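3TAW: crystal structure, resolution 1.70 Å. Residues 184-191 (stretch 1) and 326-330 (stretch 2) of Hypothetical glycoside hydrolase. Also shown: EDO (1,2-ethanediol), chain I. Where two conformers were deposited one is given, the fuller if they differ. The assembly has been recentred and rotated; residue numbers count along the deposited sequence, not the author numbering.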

ATOM      1  N   THR A 184      -2.302 -15.476   2.269  1.00 12.97           N
ATOM      2  CA  THR A 184      -2.011 -16.621   1.430  1.00 13.22           C
ATOM      3  C   THR A 184      -3.231 -16.930   0.576  1.00 13.80           C
ATOM      4  O   THR A 184      -4.279 -16.356   0.818  1.00 13.29           O
ATOM      5  N   LEU A 185      -3.076 -17.804  -0.423  1.00 14.14           N
ATOM      6  CA  LEU A 185      -4.213 -18.239  -1.215  0.50 14.64           C
ATOM      7  C   LEU A 185      -4.622 -19.628  -0.792  1.00 15.57           C
ATOM      8  O   LEU A 185      -3.793 -20.551  -0.723  1.00 15.93           O
ATOM      9  N   LYS A 186      -5.901 -19.763  -0.451  0.50 16.04           N
ATOM     10  CA  LYS A 186      -6.497 -21.061  -0.182  0.50 16.90           C
ATOM     11  C   LYS A 186      -7.423 -21.341  -1.362  0.50 17.00           C
ATOM     12  O   LYS A 186      -8.499 -20.751  -1.475  0.50 16.76           O
ATOM     13  N   GLY A 187      -6.950 -22.192  -2.277  1.00 17.21           N
ATOM     14  CA  GLY A 187      -7.541 -22.275  -3.607  1.00 17.46           C
ATOM     15  C   GLY A 187      -7.338 -20.923  -4.283  1.00 16.67           C
ATOM     16  O   GLY A 187      -6.216 -20.410  -4.336  1.00 16.82           O
ATOM     17  N   ASP A 188      -8.422 -20.301  -4.733  1.00 16.18           N
ATOM     18  CA  ASP A 188      -8.372 -19.010  -5.381  1.00 15.23           C
ATOM     19  C   ASP A 188      -8.652 -17.847  -4.412  1.00 14.65           C
ATOM     20  O   ASP A 188      -8.757 -16.712  -4.851  1.00 14.37           O
ATOM     21  N   LYS A 189      -8.776 -18.144  -3.120  1.00 14.74           N
ATOM     22  CA  LYS A 189      -9.222 -17.156  -2.138  1.00 14.69           C
ATOM     23  C   LYS A 189      -8.040 -16.605  -1.339  1.00 13.94           C
ATOM     24  O   LYS A 189      -7.365 -17.346  -0.640  1.00 13.68           O
ATOM     25  N   GLN A 190      -7.824 -15.298  -1.426  1.00 12.73           N
ATOM     26  CA  GLN A 190      -6.707 -14.645  -0.740  1.00 12.25           C
ATOM     27  C   GLN A 190      -7.147 -14.127   0.626  1.00 12.15           C
ATOM     28  O   GLN A 190      -8.038 -13.274   0.726  1.00 11.92           O
ATOM     29  N   VAL A 191      -6.540 -14.697   1.671  1.00 12.60           N
ATOM     30  CA  VAL A 191      -6.908 -14.394   3.052  1.00 12.72           C
ATOM     31  C   VAL A 191      -5.694 -14.127   3.932  1.00 12.65           C
ATOM     32  O   VAL A 191      -4.600 -14.668   3.707  1.00 12.38           O
ATOM     33  N   GLY A 326      -1.874  -2.288  -4.416  1.00 10.07           N
ATOM     34  CA  GLY A 326      -3.052  -3.157  -4.462  1.00 10.06           C
ATOM     35  C   GLY A 326      -2.761  -4.372  -5.347  1.00 10.13           C
ATOM     36  O   GLY A 326      -2.145  -4.252  -6.394  1.00 10.12           O
ATOM     37  N   LEU A 327      -3.195  -5.552  -4.922  1.00 10.02           N
ATOM     38  CA  LEU A 327      -2.904  -6.789  -5.647  1.00 10.15           C
ATOM     39  C   LEU A 327      -4.006  -7.801  -5.385  1.00 10.34           C
ATOM     40  O   LEU A 327      -4.294  -8.098  -4.219  1.00 10.75           O
ATOM     41  N   VAL A 328      -4.649  -8.271  -6.450  1.00 10.50           N
ATOM     42  CA  VAL A 328      -5.705  -9.270  -6.337  1.00 10.90           C
ATOM     43  C   VAL A 328      -5.522 -10.383  -7.367  1.00 11.93           C
ATOM     44  O   VAL A 328      -4.966 -10.166  -8.447  1.00 12.02           O
ATOM     45  N   TYR A 329      -6.022 -11.570  -7.025  1.00 12.01           N
ATOM     46  CA  TYR A 329      -6.092 -12.703  -7.924  1.00 12.98           C
ATOM     47  C   TYR A 329      -7.559 -12.861  -8.320  1.00 13.44           C
ATOM     48  O   TYR A 329      -8.408 -13.185  -7.473  1.00 13.49           O
ATOM     49  N   TYR A 330      -7.859 -12.606  -9.589  1.00 13.63           N
ATOM     50  CA  TYR A 330      -9.256 -12.479 -10.061  1.00 14.12           C
ATOM     51  C   TYR A 330      -9.331 -13.067 -11.456  1.00 15.27           C
ATOM     52  O   TYR A 330      -8.467 -12.793 -12.281  1.00 14.92           O
TER

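Stretch 1 is a beta hairpin. Its two strands, 184-186 and 189-191, are joined by a type II' turn from Lys 186 to Lys 189. Gly 187 sits in this turn with positive phi, a conformation that favours glycine. Backbone hydrogen bonds tie the strands together, among them Lys 186 N to Lys 189 O at 2.8 Å. Stretch 2 is a single strand. It runs roughly antiparallel to strand 189-191, at 148°, but the axes come no closer than 7.8 Å. No direct hydrogen bond joins the two stretches. Side chains, two waters and a 1,2-ethanediol lie between them, and the contact is small, burying 207 Å² in all.

Tyr 329 covers the most surface. Its CA-to-CB bond points toward the hairpin, and chi1 is t, with chi2 at 70°. The ring meets Leu 185, whose CA-to-CB bond also points toward the other stretch, with chi1 m and chi2 p. Leu 185 CD2 lies 3.8 Å from Tyr 329 CD2, an apolar contact that is oblique to the ring. Asp 188 reaches the same ring. Its carbonyl lies at the ring edge, with Asp 188 O 4.0 Å from Tyr 329 CD2. Its CA-to-CB bond points sideways, with chi1 p, and Asp 188 CB is 4.1 Å from Tyr 329 CE2. The carboxylate end then leads away. Tyr 329 OH is hydrogen-bonded elsewhere in the structure.

Gln 190 is the second main residue. Its CA-to-CB bond points toward stretch 2, and the side chain is extended, with chi1 and chi2 both t. Gln 190 OE1 comes within 3.8 Å of Leu 327 O and 4.2 Å of Tyr 329 N. Both distances are too long for a direct hydrogen bond, and the two oxygens have no proton to share.

Water makes up the difference. Water 2 donates to Gln 190 OE1 at 2.7 Å and accepts from Tyr 329 N at 2.9 Å. Water 1 donates to two carbonyls, Asp 188 O and Tyr 329 O, each at 2.7 Å. Both polar backbone atoms of Tyr 329 are therefore linked to the hairpin through solvent.

A 1,2-ethanediol, probably from the crystallisation liquor, lies beside Gln 190. Its O2 donates a hydrogen bond to Leu 327 O at 2.7 Å, and its C2 is 3.5 Å from Gln 190 CD. The CA-to-CB bonds of Leu 327 and Val 328 point sideways, and these residues contribute little. The CA-to-CB bonds of Lys 189 and Tyr 330 point away, and neither residue touches the other stretch.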

ATOM      1  CB  THR A 184      -1.605 -17.848   2.269  1.00 13.85           C
ATOM      2  OG1 THR A 184      -0.912 -18.798   1.443  1.00 14.31           O
ATOM      3  CG2 THR A 184      -2.816 -18.497   2.935  1.00 14.18           C
ATOM      4  CB  LEU A 185      -3.914 -18.164  -2.715  0.50 14.66           C
ATOM      5  CG  LEU A 185      -4.248 -16.780  -3.276  0.50 14.33           C
ATOM      6  CD1 LEU A 185      -3.237 -15.749  -2.821  0.50 13.43           C
ATOM      7  CD2 LEU A 185      -4.423 -16.779  -4.807  0.50 14.67           C
ATOM      8  CB  LYS A 186      -7.213 -21.046   1.164  0.50 17.75           C
ATOM      9  CG  LYS A 186      -6.215 -21.116   2.324  0.50 17.94           C
ATOM     10  CD  LYS A 186      -6.869 -21.180   3.679  0.50 18.91           C
ATOM     11  CE  LYS A 186      -5.817 -21.475   4.758  0.50 19.35           C
ATOM     12  NZ  LYS A 186      -6.409 -21.652   6.102  0.50 19.42           N
ATOM     13  CB  ASP A 188      -9.337 -18.943  -6.574  1.00 15.62           C
ATOM     14  CG  ASP A 188     -10.809 -19.009  -6.162  1.00 15.88           C
ATOM     15  OD1 ASP A 188     -11.105 -19.072  -4.957  1.00 15.35           O
ATOM     16  OD2 ASP A 188     -11.675 -18.984  -7.060  1.00 16.56           O
ATOM     17  CB  LYS A 189     -10.247 -17.803  -1.217  1.00 16.22           C
ATOM     18  CG  LYS A 189     -10.865 -16.878  -0.213  1.00 17.18           C
ATOM     19  CD  LYS A 189     -11.682 -17.670   0.778  1.00 18.96           C
ATOM     20  CE  LYS A 189     -12.517 -16.791   1.669  1.00 20.64           C
ATOM     21  NZ  LYS A 189     -13.404 -17.725   2.506  1.00 23.95           N
ATOM     22  CB  GLN A 190      -6.138 -13.519  -1.584  1.00 11.90           C
ATOM     23  CG  GLN A 190      -4.835 -12.937  -0.998  1.00 11.64           C
ATOM     24  CD  GLN A 190      -4.072 -12.055  -1.972  1.00 11.85           C
ATOM     25  OE1 GLN A 190      -4.590 -11.732  -3.049  1.00 12.74           O
ATOM     26  NE2 GLN A 190      -2.827 -11.664  -1.613  1.00 11.31           N
ATOM     27  CB  VAL A 191      -7.706 -15.565   3.693  1.00 13.40           C
ATOM     28  CG1 VAL A 191      -9.051 -15.784   2.976  1.00 14.19           C
ATOM     29  CG2 VAL A 191      -6.898 -16.866   3.673  1.00 14.22           C
ATOM     30  CB  LEU A 327      -1.545  -7.342  -5.223  1.00 10.00           C
ATOM     31  CG  LEU A 327      -1.110  -8.648  -5.889  1.00 10.20           C
ATOM     32  CD1 LEU A 327      -1.040  -8.509  -7.442  1.00 10.07           C
ATOM     33  CD2 LEU A 327       0.249  -9.116  -5.301  1.00 10.46           C
ATOM     34  CB  VAL A 328      -7.130  -8.665  -6.498  1.00 11.11           C
ATOM     35  CG1 VAL A 328      -7.441  -7.682  -5.357  1.00 10.80           C
ATOM     36  CG2 VAL A 328      -7.304  -7.983  -7.883  1.00 11.28           C
ATOM     37  CB  TYR A 329      -5.596 -13.957  -7.207  1.00 13.70           C
ATOM     38  CG  TYR A 329      -5.511 -15.136  -8.115  1.00 14.53           C
ATOM     39  CD1 TYR A 329      -4.549 -15.187  -9.106  1.00 15.19           C
ATOM     40  CD2 TYR A 329      -6.420 -16.186  -8.018  1.00 15.37           C
ATOM     41  CE1 TYR A 329      -4.460 -16.265  -9.969  1.00 16.22           C
ATOM     42  CE2 TYR A 329      -6.336 -17.272  -8.874  1.00 16.31           C
ATOM     43  CZ  TYR A 329      -5.366 -17.290  -9.850  1.00 16.91           C
ATOM     44  OH  TYR A 329      -5.262 -18.355 -10.710  1.00 19.40           O
ATOM     45  CB  TYR A 330      -9.640 -11.008 -10.111  1.00 13.61           C
ATOM     46  CG  TYR A 330     -11.095 -10.727 -10.379  1.00 13.63           C
ATOM     47  CD1 TYR A 330     -12.039 -10.901  -9.391  1.00 13.87           C
ATOM     48  CD2 TYR A 330     -11.511 -10.227 -11.605  1.00 13.98           C
ATOM     49  CE1 TYR A 330     -13.394 -10.623  -9.618  1.00 13.44           C
ATOM     50  CE2 TYR A 330     -12.844  -9.923 -11.850  1.00 13.91           C
ATOM     51  CZ  TYR A 330     -13.791 -10.130 -10.858  1.00 14.30           C
ATOM     52  OH  TYR A 330     -15.141  -9.853 -11.085  1.00 14.00           O
TER
HETATM   53  C1  EDO I 394      -6.346  -8.162  -1.179  1.00 13.52           C
HETATM   54  O1  EDO I 394      -7.442  -8.895  -0.595  1.00 14.30           O
HETATM   55  C2  EDO I 394      -4.994  -8.842  -0.903  1.00 13.50           C
HETATM   56  O2  EDO I 394      -3.879  -8.195  -1.566  1.00 12.64           O
HETATM   57  O   HOH W   1      -8.424 -14.052  -4.934  1.00 20.52           O
HETATM   58  O   HOH W   2      -6.961 -11.686  -4.280  1.00 11.74           O